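Local coordinates for protein member of s1p family of ribosomal proteins (Pyrococcus furiosus, PDB 5YH1) that probably acts as a RecJ-like exonuclease on nucleic acids through its manganese-binding DHH domain, the part present here, at the interface of chains A and B. Coordinates in Å, arbitrary orientation; residue numbers count along the deposited sequence, not the author numbering. Chains: chain A/B, Member of s1p family of ribosomal proteins.

Contact 1: the interface of chains A and B. Residues chain A 263, 266-267, 272-273, 275; chain B 113, 116-117, 150, 154.
A:Glu263, on helix 250-267, and B:Arg150, on helix 145-152, meet tip to tip across the boundary between two copies of the DHH fragment. The guanidinium comes side-on: B:Arg150 NE donates to the carboxylate oxygen A:Glu263 OE2 at 2.7 Å, and NH2 donates to OE1, nearly straight at 176°. Both oxygens are met on their syn side and lie close to the guanidinium plane, although carboxylate and guanidinium planes are turned 32° apart. B:Arg150 is extended from CG to NE, whereas A:Glu263 bends at chi2 (-55°) to bring its carboxylate round to this grip. An alanine in place of B:Arg150 would probably leave the A:Glu263 carboxylate without its charged mate and free to turn.

Next to the salt bridge, B:Leu113 of helix 109-126 crosses A:Glu263 at about a right angle; its CD2 branch lies 3.5 Å from A:Glu263 OE2, and CD1 packs on A:Tyr266 CB. A:Ile275 enters crosswise to B:Ile116 and B:Ile117, its tip CD1 lying 3.6 Å from the CG2 branch of B:Ile116. The phenol oxygen B:Tyr154 OH lies against A:Ile275 CG1 at 3.4 Å, also crosswise. B:Ile117 turns its own tip to the backbone of A:Gly272, with CD1 3.8 Å from A:Gly272 CA. The structure alone does not show whether this contact exists outside the crystal. At its rim, water 1 lies 2.7 Å from both A:Arg273 O and B:Ile117 O, joining the two backbone carbonyls.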
loop_
_atom_site.group_PDB
_atom_site.type_symbol
_atom_site.label_atom_id
_atom_site.label_comp_id
_atom_site.label_asym_id
_atom_site.label_seq_id
_atom_site.Cartn_x
_atom_site.Cartn_y
_atom_site.Cartn_z
ATOM N N GLU A 263 -8.374 -12.526 11.441
ATOM C CA GLU A 263 -7.420 -12.831 10.382
ATOM C C GLU A 263 -7.588 -11.918 9.154
ATOM O O GLU A 263 -6.594 -11.455 8.584
ATOM C CB GLU A 263 -7.480 -14.312 9.969
ATOM C CG GLU A 263 -7.164 -15.302 11.085
ATOM C CD GLU A 263 -5.823 -15.053 11.767
ATOM O OE1 GLU A 263 -5.795 -14.362 12.811
ATOM O OE2 GLU A 263 -4.794 -15.559 11.269
ATOM N N TYR A 266 -5.885 -8.597 9.224
ATOM C CA TYR A 266 -4.445 -8.609 8.997
ATOM C C TYR A 266 -4.033 -8.956 7.567
ATOM O O TYR A 266 -3.016 -8.450 7.094
ATOM C CB TYR A 266 -3.744 -9.529 9.999
ATOM C CG TYR A 266 -3.744 -8.976 11.406
ATOM C CD1 TYR A 266 -2.831 -7.988 11.799
ATOM C CD2 TYR A 266 -4.664 -9.425 12.342
ATOM C CE1 TYR A 266 -2.837 -7.480 13.094
ATOM C CE2 TYR A 266 -4.670 -8.928 13.636
ATOM C CZ TYR A 266 -3.760 -7.963 14.009
ATOM O OH TYR A 266 -3.795 -7.491 15.303
ATOM N N TRP A 267 -4.789 -9.797 6.864
ATOM C CA TRP A 267 -4.415 -10.093 5.487
ATOM C C TRP A 267 -4.985 -9.082 4.478
ATOM O O TRP A 267 -4.634 -9.132 3.312
ATOM C CB TRP A 267 -4.687 -11.559 5.100
ATOM C CG TRP A 267 -6.105 -12.003 4.922
ATOM C CD1 TRP A 267 -7.077 -11.384 4.197
ATOM C CD2 TRP A 267 -6.689 -13.224 5.409
ATOM N NE1 TRP A 267 -8.248 -12.116 4.241
ATOM C CE2 TRP A 267 -8.036 -13.251 4.975
ATOM C CE3 TRP A 267 -6.212 -14.288 6.181
ATOM C CZ2 TRP A 267 -8.911 -14.293 5.297
ATOM C CZ3 TRP A 267 -7.086 -15.330 6.495
ATOM C CH2 TRP A 267 -8.418 -15.319 6.057
ATOM N N GLY A 272 -7.177 -14.708 1.387
ATOM C CA GLY A 272 -7.124 -15.763 2.392
ATOM C C GLY A 272 -7.160 -17.187 1.867
ATOM O O GLY A 272 -7.278 -18.129 2.653
ATOM N N ARG A 273 -7.057 -17.364 0.551
ATOM C CA ARG A 273 -7.075 -18.710 -0.042
ATOM C C ARG A 273 -5.967 -19.564 0.571
ATOM O O ARG A 273 -4.823 -19.124 0.664
ATOM C CB ARG A 273 -6.910 -18.649 -1.565
ATOM C CG ARG A 273 -6.857 -20.007 -2.237
ATOM C CD ARG A 273 -6.955 -19.927 -3.759
ATOM N NE ARG A 273 -8.154 -19.206 -4.199
ATOM C CZ ARG A 273 -8.198 -17.916 -4.548
ATOM N NH1 ARG A 273 -7.100 -17.150 -4.540
ATOM N NH2 ARG A 273 -9.358 -17.367 -4.916
ATOM N N ILE A 275 -6.296 -20.612 3.642
ATOM C CA ILE A 275 -6.575 -20.441 5.067
ATOM C C ILE A 275 -8.084 -20.404 5.333
ATOM O O ILE A 275 -8.581 -21.146 6.176
ATOM C CB ILE A 275 -5.928 -19.158 5.626
ATOM C CG1 ILE A 275 -4.457 -19.072 5.188
ATOM C CG2 ILE A 275 -6.029 -19.125 7.146
ATOM C CD1 ILE A 275 -3.736 -17.820 5.644
ATOM N N LEU B 113 0.767 -14.251 7.292
ATOM C CA LEU B 113 -0.446 -14.625 6.549
ATOM C C LEU B 113 -0.186 -14.562 5.051
ATOM O O LEU B 113 -0.628 -15.422 4.295
ATOM C CB LEU B 113 -1.637 -13.760 6.974
ATOM C CG LEU B 113 -2.102 -14.069 8.410
ATOM C CD1 LEU B 113 -3.118 -13.046 8.877
ATOM C CD2 LEU B 113 -2.671 -15.475 8.521
ATOM N N ILE B 116 1.846 -17.652 4.194
ATOM C CA ILE B 116 0.995 -18.842 4.136
ATOM C C ILE B 116 0.142 -18.858 2.851
ATOM O O ILE B 116 0.038 -19.880 2.178
ATOM C CB ILE B 116 0.127 -18.969 5.412
ATOM C CG1 ILE B 116 1.029 -19.282 6.610
ATOM C CG2 ILE B 116 -0.928 -20.078 5.266
ATOM C CD1 ILE B 116 0.359 -19.129 7.964
ATOM N N ILE B 117 -0.445 -17.729 2.485
ATOM C CA ILE B 117 -1.272 -17.680 1.267
ATOM C C ILE B 117 -0.414 -17.979 0.041
ATOM O O ILE B 117 -0.791 -18.785 -0.805
ATOM C CB ILE B 117 -1.991 -16.322 1.134
ATOM C CG1 ILE B 117 -3.053 -16.201 2.231
ATOM C CG2 ILE B 117 -2.617 -16.150 -0.257
ATOM C CD1 ILE B 117 -3.435 -14.780 2.585
ATOM N N ARG B 150 0.305 -20.297 13.676
ATOM C CA ARG B 150 -0.294 -20.392 12.359
ATOM C C ARG B 150 0.520 -21.263 11.418
ATOM O O ARG B 150 -0.049 -22.118 10.728
ATOM C CB ARG B 150 -0.528 -19.002 11.777
ATOM C CG ARG B 150 -1.673 -18.286 12.473
ATOM C CD ARG B 150 -1.592 -16.798 12.242
ATOM N NE ARG B 150 -2.690 -16.060 12.858
ATOM C CZ ARG B 150 -2.778 -15.764 14.150
ATOM N NH1 ARG B 150 -1.846 -16.168 15.017
ATOM N NH2 ARG B 150 -3.820 -15.061 14.583
ATOM N N TYR B 154 0.142 -25.763 9.511
ATOM C CA TYR B 154 0.511 -26.292 8.200
ATOM C C TYR B 154 1.699 -27.264 8.242
ATOM O O TYR B 154 2.192 -27.670 7.191
ATOM C CB TYR B 154 0.779 -25.123 7.236
ATOM C CG TYR B 154 -0.480 -24.342 6.970
ATOM C CD1 TYR B 154 -0.927 -23.391 7.873
ATOM C CD2 TYR B 154 -1.250 -24.591 5.838
ATOM C CE1 TYR B 154 -2.103 -22.696 7.655
ATOM C CE2 TYR B 154 -2.428 -23.901 5.609
ATOM C CZ TYR B 154 -2.851 -22.954 6.517
ATOM O OH TYR B 154 -4.031 -22.271 6.297
HETATM O O HOH W 1 -3.298 -19.528 -1.572
#

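Contact 2: the interface of chains A and B. Residues chain A 310-311, 313-314, 334-336; chain B 401-402, 419, 422.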
loop_
_atom_site.group_PDB
_atom_site.type_symbol
_atom_site.label_atom_id
_atom_site.label_comp_id
_atom_site.label_asym_id
_atom_site.label_seq_id
_atom_site.Cartn_x
_atom_site.Cartn_y
_atom_site.Cartn_z
ATOM N N ALA A 310 -9.034 -1.598 29.147
ATOM C CA ALA A 310 -8.328 -0.316 29.093
ATOM C C ALA A 310 -9.214 0.852 28.647
ATOM O O ALA A 310 -8.997 1.991 29.080
ATOM C CB ALA A 310 -7.118 -0.429 28.175
ATOM N N VAL A 311 -10.199 0.577 27.786
ATOM C CA VAL A 311 -11.013 1.629 27.162
ATOM C C VAL A 311 -12.276 1.982 27.958
ATOM O O VAL A 311 -12.699 3.143 28.004
ATOM C CB VAL A 311 -11.402 1.232 25.714
ATOM C CG1 VAL A 311 -12.337 2.257 25.094
ATOM C CG2 VAL A 311 -10.152 1.101 24.854
ATOM N N PRO A 313 -13.073 2.469 31.110
ATOM C CA PRO A 313 -13.074 3.613 32.033
ATOM C C PRO A 313 -13.266 4.978 31.371
ATOM O O PRO A 313 -13.596 5.941 32.052
ATOM C CB PRO A 313 -11.685 3.538 32.678
ATOM C CG PRO A 313 -11.337 2.108 32.624
ATOM C CD PRO A 313 -11.876 1.634 31.298
ATOM N N HIS A 314 -13.057 5.065 30.061
ATOM C CA HIS A 314 -13.240 6.324 29.341
ATOM C C HIS A 314 -14.594 6.445 28.661
ATOM O O HIS A 314 -14.888 7.459 28.055
ATOM C CB HIS A 314 -12.113 6.475 28.322
ATOM C CG HIS A 314 -10.764 6.433 28.956
ATOM N ND1 HIS A 314 -9.909 5.363 28.814
ATOM C CD2 HIS A 314 -10.154 7.296 29.802
ATOM C CE1 HIS A 314 -8.816 5.588 29.520
ATOM N NE2 HIS A 314 -8.937 6.755 30.126
ATOM N N TYR A 334 -8.626 7.484 23.163
ATOM C CA TYR A 334 -8.612 6.379 24.126
ATOM C C TYR A 334 -8.779 5.028 23.460
ATOM O O TYR A 334 -9.563 4.206 23.908
ATOM C CB TYR A 334 -9.716 6.576 25.172
ATOM C CG TYR A 334 -9.623 7.900 25.884
ATOM C CD1 TYR A 334 -8.543 8.186 26.713
ATOM C CD2 TYR A 334 -10.604 8.870 25.731
ATOM C CE1 TYR A 334 -8.444 9.405 27.368
ATOM C CE2 TYR A 334 -10.513 10.090 26.380
ATOM C CZ TYR A 334 -9.427 10.349 27.197
ATOM O OH TYR A 334 -9.330 11.555 27.837
ATOM N N ALA A 335 -8.054 4.806 22.377
ATOM C CA ALA A 335 -8.023 3.501 21.742
ATOM C C ALA A 335 -6.721 3.405 20.974
ATOM O O ALA A 335 -6.159 4.428 20.622
ATOM C CB ALA A 335 -9.212 3.334 20.802
ATOM N N PRO A 336 -6.231 2.179 20.720
ATOM C CA PRO A 336 -4.975 2.029 19.988
ATOM C C PRO A 336 -5.177 2.236 18.494
ATOM O O PRO A 336 -5.859 1.439 17.853
ATOM C CB PRO A 336 -4.565 0.583 20.287
ATOM C CG PRO A 336 -5.845 -0.134 20.535
ATOM C CD PRO A 336 -6.799 0.876 21.120
ATOM N N PRO B 401 -3.518 2.042 34.641
ATOM C CA PRO B 401 -4.094 0.884 33.939
ATOM C C PRO B 401 -5.027 1.260 32.773
ATOM O O PRO B 401 -5.185 0.482 31.830
ATOM C CB PRO B 401 -4.842 0.126 35.054
ATOM C CG PRO B 401 -5.065 1.128 36.148
ATOM C CD PRO B 401 -3.964 2.140 36.046
ATOM N N ASP B 402 -5.594 2.460 32.821
ATOM C CA ASP B 402 -6.464 2.973 31.754
ATOM C C ASP B 402 -5.727 3.699 30.611
ATOM O O ASP B 402 -6.369 4.237 29.714
ATOM C CB ASP B 402 -7.480 3.947 32.365
ATOM C CG ASP B 402 -6.820 5.188 32.927
ATOM O OD1 ASP B 402 -5.655 5.082 33.406
ATOM O OD2 ASP B 402 -7.451 6.268 32.904
ATOM N N PHE B 419 -2.312 5.511 25.073
ATOM C CA PHE B 419 -3.466 6.241 24.539
ATOM C C PHE B 419 -3.139 7.727 24.430
ATOM O O PHE B 419 -2.611 8.322 25.377
ATOM C CB PHE B 419 -4.694 6.068 25.446
ATOM C CG PHE B 419 -5.299 4.687 25.437
ATOM C CD1 PHE B 419 -5.052 3.776 24.416
ATOM C CD2 PHE B 419 -6.150 4.305 26.462
ATOM C CE1 PHE B 419 -5.626 2.512 24.437
ATOM C CE2 PHE B 419 -6.729 3.049 26.485
ATOM C CZ PHE B 419 -6.472 2.151 25.472
ATOM N N LYS B 422 -3.980 10.100 27.220
ATOM C CA LYS B 422 -3.267 9.973 28.494
ATOM C C LYS B 422 -1.761 10.263 28.350
ATOM O O LYS B 422 -0.977 9.890 29.223
ATOM C CB LYS B 422 -3.471 8.570 29.087
ATOM C CG LYS B 422 -4.909 8.171 29.432
ATOM C CD LYS B 422 -5.704 9.244 30.166
ATOM C CE LYS B 422 -5.190 9.540 31.561
ATOM N NZ LYS B 422 -5.863 8.677 32.563
#
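The phenyl ring of B:Phe419 takes the backbone of A:Tyr334 and A:Ala335 on one face, in a contact between two copies of this DHH-family fragment. A:Tyr334 C sits over the ring centre, 3.9 Å from the centroid, while A:Ala335 N lies toward the rim; the carbonyl carbon of A:Ala310 is in plane at an edge. With CG anti to its own carbonyl carbon (chi1 -70°), B:Phe419 reaches across to chain A, where CZ lies 3.8 Å from A:Ala310 CB and also meets A:Val311 CG2. A:Pro336 lies alongside, pointing the same way, with its CD 3.9 Å from B:Phe419 CE1.

The imidazole of A:His314 has A:Tyr334 CD1 over the centre of one face, while the carbonyl carbon of B:Asp402 lies in plane at its edge. The B:Asp402 side chain crosses A:His314 at about a right angle, but ring and carboxylate planes are only 16° apart. A:His314 NE2 makes a weak, bent hydrogen bond of 3.2 Å to B:Asp402 OD2. Within chain B, the side-chain nitrogen B:Lys422 NZ forms a salt bridge to that same oxygen at 2.9 Å, on its syn side but tilted from the carboxylate plane. The folded B:Lys422 chain lays CD 3.9 Å from A:Tyr334 CE1.

Contact 3: the interface of chains A and B. Residues chain A 274-275, 278, 288, 291-292; chain B 120, 153-154.
The phenol of B:Tyr154 donates from OH to the backbone carbonyl A:Gly274 O at 2.7 Å. The acceptor lies in plane at the edge of the tyrosine ring, whereas the donor is tilted 31° from the carbonyl plane. A:Arg288, on helix 286-311, crosses this side chain at about a right angle and lies across one ring face. Its CD is offset toward the rim, 3.9 Å from the centroid, and CZ comes 3.4 Å from B:Tyr154 CD2, with guanidinium and ring planes 31° apart. CG is anti to the backbone N (chi1 -179°), and a bend at chi3 folds the guanidinium against the tyrosine.

From there A:Arg288 NE donates to B:Ala153 O at 3.0 Å, and NH2 reaches the same carbonyl through water 2, which lies at the guanidinium edge. A:Glu278 OE2 forms a long salt bridge of 3.8 Å with A:Arg288 NH1 and may steady the guanidinium from within chain A. Beside B:Ala153 O, the methyl B:Ala153 CB packs 3.7 Å from A:Leu292 CD2, with selenomethionine A:Met291 nearby. The site thus docks the loop residues B:Ala153 and B:Tyr154, just after helix 145-152, onto chain A in this assembly, whether or not the pairing persists in solution.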
loop_
_atom_site.group_PDB
_atom_site.type_symbol
_atom_site.label_atom_id
_atom_site.label_comp_id
_atom_site.label_asym_id
_atom_site.label_seq_id
_atom_site.Cartn_x
_atom_site.Cartn_y
_atom_site.Cartn_z
ATOM N N GLY A 274 -6.331 -20.776 0.980
ATOM C CA GLY A 274 -5.432 -21.697 1.661
ATOM C C GLY A 274 -5.630 -21.664 3.158
ATOM O O GLY A 274 -5.182 -22.571 3.863
ATOM N N ILE A 275 -6.296 -20.612 3.642
ATOM C CA ILE A 275 -6.575 -20.441 5.067
ATOM C C ILE A 275 -8.084 -20.404 5.333
ATOM O O ILE A 275 -8.581 -21.146 6.176
ATOM C CB ILE A 275 -5.928 -19.158 5.626
ATOM C CG1 ILE A 275 -4.457 -19.072 5.188
ATOM C CG2 ILE A 275 -6.029 -19.125 7.146
ATOM C CD1 ILE A 275 -3.736 -17.820 5.644
ATOM N N GLU A 278 -10.113 -23.626 5.408
ATOM C CA GLU A 278 -9.844 -24.459 6.572
ATOM C C GLU A 278 -10.640 -23.971 7.762
ATOM O O GLU A 278 -11.225 -24.767 8.501
ATOM C CB GLU A 278 -8.354 -24.446 6.923
ATOM C CG GLU A 278 -7.419 -24.886 5.802
ATOM C CD GLU A 278 -7.615 -26.328 5.387
ATOM O OE1 GLU A 278 -8.362 -27.070 6.054
ATOM O OE2 GLU A 278 -7.008 -26.730 4.382
ATOM N N ARG A 288 -6.181 -29.376 10.743
ATOM C CA ARG A 288 -5.770 -28.002 10.441
ATOM C C ARG A 288 -6.834 -26.986 10.868
ATOM O O ARG A 288 -6.500 -25.923 11.398
ATOM C CB ARG A 288 -5.446 -27.835 8.955
ATOM C CG ARG A 288 -4.986 -26.431 8.589
ATOM C CD ARG A 288 -4.426 -26.393 7.185
ATOM N NE ARG A 288 -3.249 -27.243 7.069
ATOM C CZ ARG A 288 -2.707 -27.630 5.922
ATOM N NH1 ARG A 288 -3.210 -27.226 4.771
ATOM N NH2 ARG A 288 -1.639 -28.407 5.928
HETATM N N MSE A 291 -6.460 -26.729 14.666
HETATM C CA MSE A 291 -5.234 -26.000 15.042
HETATM C C MSE A 291 -5.373 -24.519 14.797
HETATM O O MSE A 291 -4.988 -23.717 15.636
HETATM C CB MSE A 291 -4.033 -26.579 14.316
HETATM C CG MSE A 291 -3.701 -27.949 14.903
HETATM SE SE MSE A 291 -2.069 -28.662 14.047
HETATM C CE MSE A 291 -2.705 -29.431 12.357
ATOM N N LEU A 292 -5.959 -24.134 13.671
ATOM C CA LEU A 292 -6.196 -22.709 13.395
ATOM C C LEU A 292 -7.175 -22.075 14.375
ATOM O O LEU A 292 -6.852 -21.075 15.004
ATOM C CB LEU A 292 -6.686 -22.512 11.969
ATOM C CG LEU A 292 -5.626 -22.734 10.896
ATOM C CD1 LEU A 292 -6.261 -22.776 9.522
ATOM C CD2 LEU A 292 -4.549 -21.657 10.953
HETATM N N MSE B 120 0.736 -21.690 0.011
HETATM C CA MSE B 120 -0.382 -22.583 -0.296
HETATM C C MSE B 120 -0.739 -22.510 -1.769
HETATM O O MSE B 120 -1.124 -23.513 -2.366
HETATM C CB MSE B 120 -1.581 -22.277 0.600
HETATM C CG MSE B 120 -1.397 -22.817 2.016
HETATM SE SE MSE B 120 -1.116 -24.774 2.016
HETATM C CE MSE B 120 -2.766 -25.313 1.068
ATOM N N ALA B 153 0.030 -25.031 12.125
ATOM C CA ALA B 153 -1.190 -25.601 11.559
ATOM C C ALA B 153 -0.943 -26.181 10.161
ATOM O O ALA B 153 -1.722 -27.007 9.682
ATOM C CB ALA B 153 -2.293 -24.563 11.515
ATOM N N TYR B 154 0.142 -25.763 9.511
ATOM C CA TYR B 154 0.511 -26.292 8.200
ATOM C C TYR B 154 1.699 -27.264 8.242
ATOM O O TYR B 154 2.192 -27.670 7.191
ATOM C CB TYR B 154 0.779 -25.123 7.236
ATOM C CG TYR B 154 -0.480 -24.342 6.970
ATOM C CD1 TYR B 154 -0.927 -23.391 7.873
ATOM C CD2 TYR B 154 -1.250 -24.591 5.838
ATOM C CE1 TYR B 154 -2.103 -22.696 7.655
ATOM C CE2 TYR B 154 -2.428 -23.901 5.609
ATOM C CZ TYR B 154 -2.851 -22.954 6.517
ATOM O OH TYR B 154 -4.031 -22.271 6.297
HETATM O O HOH W 2 -0.556 -29.661 8.647
#

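Contacts 1 and 3 adjoin, the centres of their C-alpha atoms about 8 Å apart, and share A:Ile275 and B:Tyr154. Helix 109-126 of chain B also supplies both, so they are probably two parts of one surface. Between the same centres, contact 2 lies about 30 Å from contact 1 and 34 Å from contact 3, with chain B contributing residues near its C-terminal end. Helix 286-311 of chain A joins contact 3, near its start, to contact 2, at its end. Touching at well-separated places may restrict rocking between the chains, which pair without exact two-fold symmetry in a deposited assembly of three copies.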